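Local coordinates for XPF endonuclease (Aeropyrum pernix, PDB 2BGW), which cuts DNA as a structure-specific endonuclease of nucleotide excision repair and carries a magnesium-binding site of the XPF nuclease family, at the interface of chains A and B. Numbering follows the deposited sequence. Chains: chain A/B, XPF endonuclease.

Contact 1: the interface of chains A and B. Residues chain A 100; chain B 128, 131, 135.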
ATOM      1  N   ARG A 100      18.706 -14.430  -1.756  1.00 43.57           N
ATOM      2  CA  ARG A 100      19.329 -13.123  -1.907  1.00 42.02           C
ATOM      3  C   ARG A 100      18.329 -12.274  -2.658  1.00 40.88           C
ATOM      4  O   ARG A 100      18.124 -11.127  -2.297  1.00 41.46           O
ATOM      5  CB  ARG A 100      20.645 -13.177  -2.663  1.00 42.33           C
ATOM      6  CG  ARG A 100      21.297 -11.803  -2.857  1.00 43.04           C
ATOM      7  CD  ARG A 100      22.523 -11.631  -1.937  1.00 46.23           C
ATOM      8  NE  ARG A 100      23.157 -10.311  -2.041  1.00 47.96           N
ATOM      9  CZ  ARG A 100      23.828  -9.866  -3.110  1.00 49.54           C
ATOM     10  NH1 ARG A 100      23.952 -10.639  -4.192  1.00 50.16           N
ATOM     11  NH2 ARG A 100      24.360  -8.634  -3.113  1.00 49.13           N
TER
ATOM     12  N   LEU B 128      21.150 -10.728   4.873  1.00 30.62           N
ATOM     13  CA  LEU B 128      20.751 -10.429   3.508  1.00 30.67           C
ATOM     14  C   LEU B 128      19.917  -9.144   3.430  1.00 30.71           C
ATOM     15  O   LEU B 128      20.114  -8.313   2.531  1.00 31.19           O
ATOM     16  CB  LEU B 128      19.948 -11.605   2.934  1.00 30.57           C
ATOM     17  CG  LEU B 128      20.729 -12.837   2.513  1.00 29.88           C
ATOM     18  CD1 LEU B 128      19.836 -13.774   1.745  1.00 30.58           C
ATOM     19  CD2 LEU B 128      21.869 -12.405   1.617  1.00 30.13           C
ATOM     20  N   GLU B 131      22.129  -6.004   4.217  1.00 33.98           N
ATOM     21  CA  GLU B 131      23.026  -5.736   3.108  1.00 35.49           C
ATOM     22  C   GLU B 131      22.255  -5.023   1.994  1.00 36.34           C
ATOM     23  O   GLU B 131      22.701  -3.965   1.513  1.00 36.68           O
ATOM     24  CB  GLU B 131      23.622  -7.038   2.586  1.00 35.83           C
ATOM     25  CG  GLU B 131      24.478  -6.852   1.329  1.00 37.97           C
ATOM     26  CD  GLU B 131      24.365  -8.018   0.343  1.00 41.04           C
ATOM     27  OE1 GLU B 131      23.496  -8.901   0.555  1.00 42.99           O
ATOM     28  OE2 GLU B 131      25.142  -8.043  -0.653  1.00 41.37           O
ATOM     29  N   ARG B 135      23.124  -1.309   0.619  1.00 45.88           N
ATOM     30  CA  ARG B 135      23.359  -1.013  -0.780  1.00 47.69           C
ATOM     31  C   ARG B 135      22.276  -0.131  -1.280  1.00 48.56           C
ATOM     32  O   ARG B 135      22.556   0.913  -1.862  1.00 49.07           O
ATOM     33  CB  ARG B 135      23.361  -2.281  -1.620  1.00 47.84           C
ATOM     34  CG  ARG B 135      24.585  -3.088  -1.370  1.00 49.21           C
ATOM     35  CD  ARG B 135      24.502  -4.494  -1.867  1.00 51.37           C
ATOM     36  NE  ARG B 135      25.756  -5.084  -1.433  1.00 54.65           N
ATOM     37  CZ  ARG B 135      26.697  -5.571  -2.225  1.00 54.39           C
ATOM     38  NH1 ARG B 135      26.514  -5.615  -3.540  1.00 54.61           N
ATOM     39  NH2 ARG B 135      27.807  -6.051  -1.675  1.00 55.09           N
TER
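A:Arg100, in the first turn of helix 99-112, meets B:Leu128, B:Glu131 and B:Arg135, which follow one another at three- and four-residue spacing along one side of helix 123-136, all four with helical backbones. Both helices belong to the ERCC4-type nuclease region that defines XPF proteins, and the contact illustrates how a charged anchor at an interface is built from a forked pairing with its own second shell. The arginine side chain runs at about a right angle to that of B:Glu131. Its CG lies anti to the backbone N, and a bend at the next torsion (chi2 107°) turns the guanidinium toward the partner helix. Docking is side-on, through two nitrogens. A:Arg100 NE gives a fairly straight hydrogen bond to OE1 of the B:Glu131 carboxylate (3.0 Å). The terminal A:Arg100 NH2 gives a more bent one to B:Glu131 OE2 (2.6 Å), which is also the salt bridge. The two planes are 17° apart, so the groups are nearly parallel, though not in one plane, and each oxygen is met on its syn side. The NH2 nitrogen stands 35° out of the carboxylate plane, whereas NE lies closer to that plane. Two bonds of this kind restrict rotation of the carboxylate as well as its position. The second shell is B:Arg135, whose extended chain brings its NE to within 3.1 Å of B:Glu131 OE2 in a salt bridge within chain B. That oxygen sits over one face of the B:Arg135 guanidinium, toward its rim, and A:Arg100 NH2 lies over the same face; conversely, B:Arg135 NH1 is at the edge of the A:Arg100 group, in its plane. Positive charge from both chains thus gathers round one oxygen and would probably favour the ionised glutamate. B:Leu128 supports the aliphatic part of the arginine, its CD2 methyl lying 3.7 Å from A:Arg100 CD.

Contact 2: the interface of chains A and B. Residues chain A 49, 83, 133, 136-137; chain B 107-108, 111.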
ATOM      1  N   ILE A  49      -5.430   3.417   3.284  1.00 34.03           N
ATOM      2  CA  ILE A  49      -4.677   2.197   3.474  1.00 32.03           C
ATOM      3  C   ILE A  49      -5.180   1.069   2.578  1.00 31.34           C
ATOM      4  O   ILE A  49      -6.301   0.595   2.734  1.00 31.13           O
ATOM      5  CB  ILE A  49      -4.713   1.755   4.935  1.00 31.84           C
ATOM      6  CG1 ILE A  49      -4.119   2.868   5.813  1.00 31.44           C
ATOM      7  CG2 ILE A  49      -3.964   0.461   5.073  1.00 31.31           C
ATOM      8  CD1 ILE A  49      -3.961   2.569   7.281  1.00 29.50           C
ATOM      9  N   PHE A  83       0.194  -1.788   2.436  1.00 24.73           N
ATOM     10  CA  PHE A  83       0.679  -2.950   3.168  1.00 24.90           C
ATOM     11  C   PHE A  83       0.632  -4.092   2.239  1.00 25.31           C
ATOM     12  O   PHE A  83      -0.425  -4.353   1.657  1.00 25.86           O
ATOM     13  CB  PHE A  83      -0.189  -3.282   4.384  1.00 24.44           C
ATOM     14  CG  PHE A  83       0.022  -2.350   5.540  1.00 25.12           C
ATOM     15  CD1 PHE A  83      -0.901  -1.374   5.835  1.00 22.91           C
ATOM     16  CD2 PHE A  83       1.178  -2.443   6.326  1.00 26.29           C
ATOM     17  CE1 PHE A  83      -0.689  -0.523   6.902  1.00 24.43           C
ATOM     18  CE2 PHE A  83       1.403  -1.574   7.396  1.00 25.49           C
ATOM     19  CZ  PHE A  83       0.470  -0.617   7.677  1.00 24.61           C
ATOM     20  N   LEU A 133      -5.370  -3.300  11.749  1.00 24.54           N
ATOM     21  CA  LEU A 133      -5.150  -2.136  10.938  1.00 23.53           C
ATOM     22  C   LEU A 133      -6.440  -1.333  10.764  1.00 23.90           C
ATOM     23  O   LEU A 133      -6.454  -0.117  10.972  1.00 24.09           O
ATOM     24  CB  LEU A 133      -4.608  -2.557   9.594  1.00 22.81           C
ATOM     25  CG  LEU A 133      -3.146  -2.960   9.532  1.00 23.04           C
ATOM     26  CD1 LEU A 133      -2.907  -3.611   8.196  1.00 22.40           C
ATOM     27  CD2 LEU A 133      -2.156  -1.793   9.752  1.00 20.72           C
ATOM     28  N   LEU A 136      -7.050   0.248  14.157  1.00 26.42           N
ATOM     29  CA  LEU A 136      -6.094   1.271  14.530  1.00 26.64           C
ATOM     30  C   LEU A 136      -6.217   2.563  13.751  1.00 26.92           C
ATOM     31  O   LEU A 136      -5.877   3.606  14.258  1.00 26.82           O
ATOM     32  CB  LEU A 136      -4.661   0.746  14.392  1.00 26.55           C
ATOM     33  CG  LEU A 136      -4.069   0.079  15.632  1.00 25.66           C
ATOM     34  CD1 LEU A 136      -3.093  -1.017  15.223  1.00 25.41           C
ATOM     35  CD2 LEU A 136      -3.413   1.101  16.564  1.00 23.50           C
ATOM     36  N   SER A 137      -6.665   2.478  12.508  1.00 27.69           N
ATOM     37  CA  SER A 137      -6.503   3.573  11.546  1.00 28.61           C
ATOM     38  C   SER A 137      -7.746   4.405  11.504  1.00 28.44           C
ATOM     39  O   SER A 137      -7.734   5.531  11.038  1.00 28.59           O
ATOM     40  CB  SER A 137      -6.263   3.024  10.143  1.00 28.83           C
ATOM     41  OG  SER A 137      -7.459   2.407   9.684  1.00 31.29           O
TER
ATOM     42  N   ALA B 107       0.719  -4.358  13.886  1.00 27.49           N
ATOM     43  CA  ALA B 107      -0.100  -3.322  13.295  1.00 26.77           C
ATOM     44  C   ALA B 107       0.161  -1.950  13.939  1.00 27.12           C
ATOM     45  O   ALA B 107       0.348  -0.938  13.236  1.00 27.36           O
ATOM     46  CB  ALA B 107      -1.516  -3.692  13.421  1.00 26.52           C
ATOM     47  N   ALA B 108       0.181  -1.927  15.273  1.00 26.93           N
ATOM     48  CA  ALA B 108       0.453  -0.726  16.051  1.00 26.58           C
ATOM     49  C   ALA B 108       1.862  -0.218  15.836  1.00 26.90           C
ATOM     50  O   ALA B 108       2.106   0.990  15.871  1.00 27.07           O
ATOM     51  CB  ALA B 108       0.242  -0.999  17.505  1.00 26.61           C
ATOM     52  N   LEU B 111       1.413   1.535  12.078  1.00 27.78           N
ATOM     53  CA  LEU B 111       0.547   2.712  11.984  1.00 27.50           C
ATOM     54  C   LEU B 111       0.778   3.797  13.037  1.00 28.19           C
ATOM     55  O   LEU B 111       0.607   4.951  12.725  1.00 28.57           O
ATOM     56  CB  LEU B 111      -0.921   2.323  12.005  1.00 26.81           C
ATOM     57  CG  LEU B 111      -1.399   1.433  10.887  1.00 24.81           C
ATOM     58  CD1 LEU B 111      -2.858   1.185  11.059  1.00 23.71           C
ATOM     59  CD2 LEU B 111      -1.105   2.070   9.564  1.00 23.30           C
TER
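The ring of A:Phe83 meets B:Leu111 at its edge, with the CD2 methyl in the ring plane and 3.6 Å from CZ; A:Ile49 CG2 also lies at the edge, while A:Leu133 CD1 covers one face toward the rim. This is an apolar pocket of the nuclease region, an example of a leucine from one subunit plugging into side chains drawn from strands and a helix of the other. The two branches of B:Leu111 divide the work. On the strand side, A:Ile49 CD1 reaches B:Leu111 CD2 tip to tip (3.7 Å). B:Leu111 CD1 turns to helix 123-137, touching A:Leu133 CD2 at 3.3 Å, with the two leucines crossing at about a right angle, and A:Leu136 CB at 3.8 Å. With CG anti to the carbonyl carbon (chi1 -61°), B:Leu111 points from helix 99-113 toward chain A, and chi2 turns one methyl to each wall. In return, A:Leu136 sends CD1 onto the backbone of that helix, 3.6 Å from B:Ala107 CB and 3.7 Å from B:Ala108 CA; the small side chains of the alanines probably help it come this near. A:Ser137 turns its hydroxyl OG back to the carbonyl O of A:Leu133 (3.0 Å), spending its polar group within its own helix and presenting CB to B:Leu111. The site joins the two subunits through apolar burial, probably steadying the nuclease dimer.

Contact 1 and contact 2 lie about 27 Å apart, measured between the centres of their C-alpha atoms, yet they draw on the same two helices with the chains exchanged. In contact 1 the helix starting at residue 99 comes from chain A and the one starting at 123 from chain B; in contact 2 the roles are reversed. Two-fold symmetry therefore gives each helix pair both a charged anchor, near the start of the first helix, and an apolar plug, toward its end. Repeated in this way, ionic pairing may help set the register while hydrophobic burial probably contributes stability to the dimer expected of archaeal XPF.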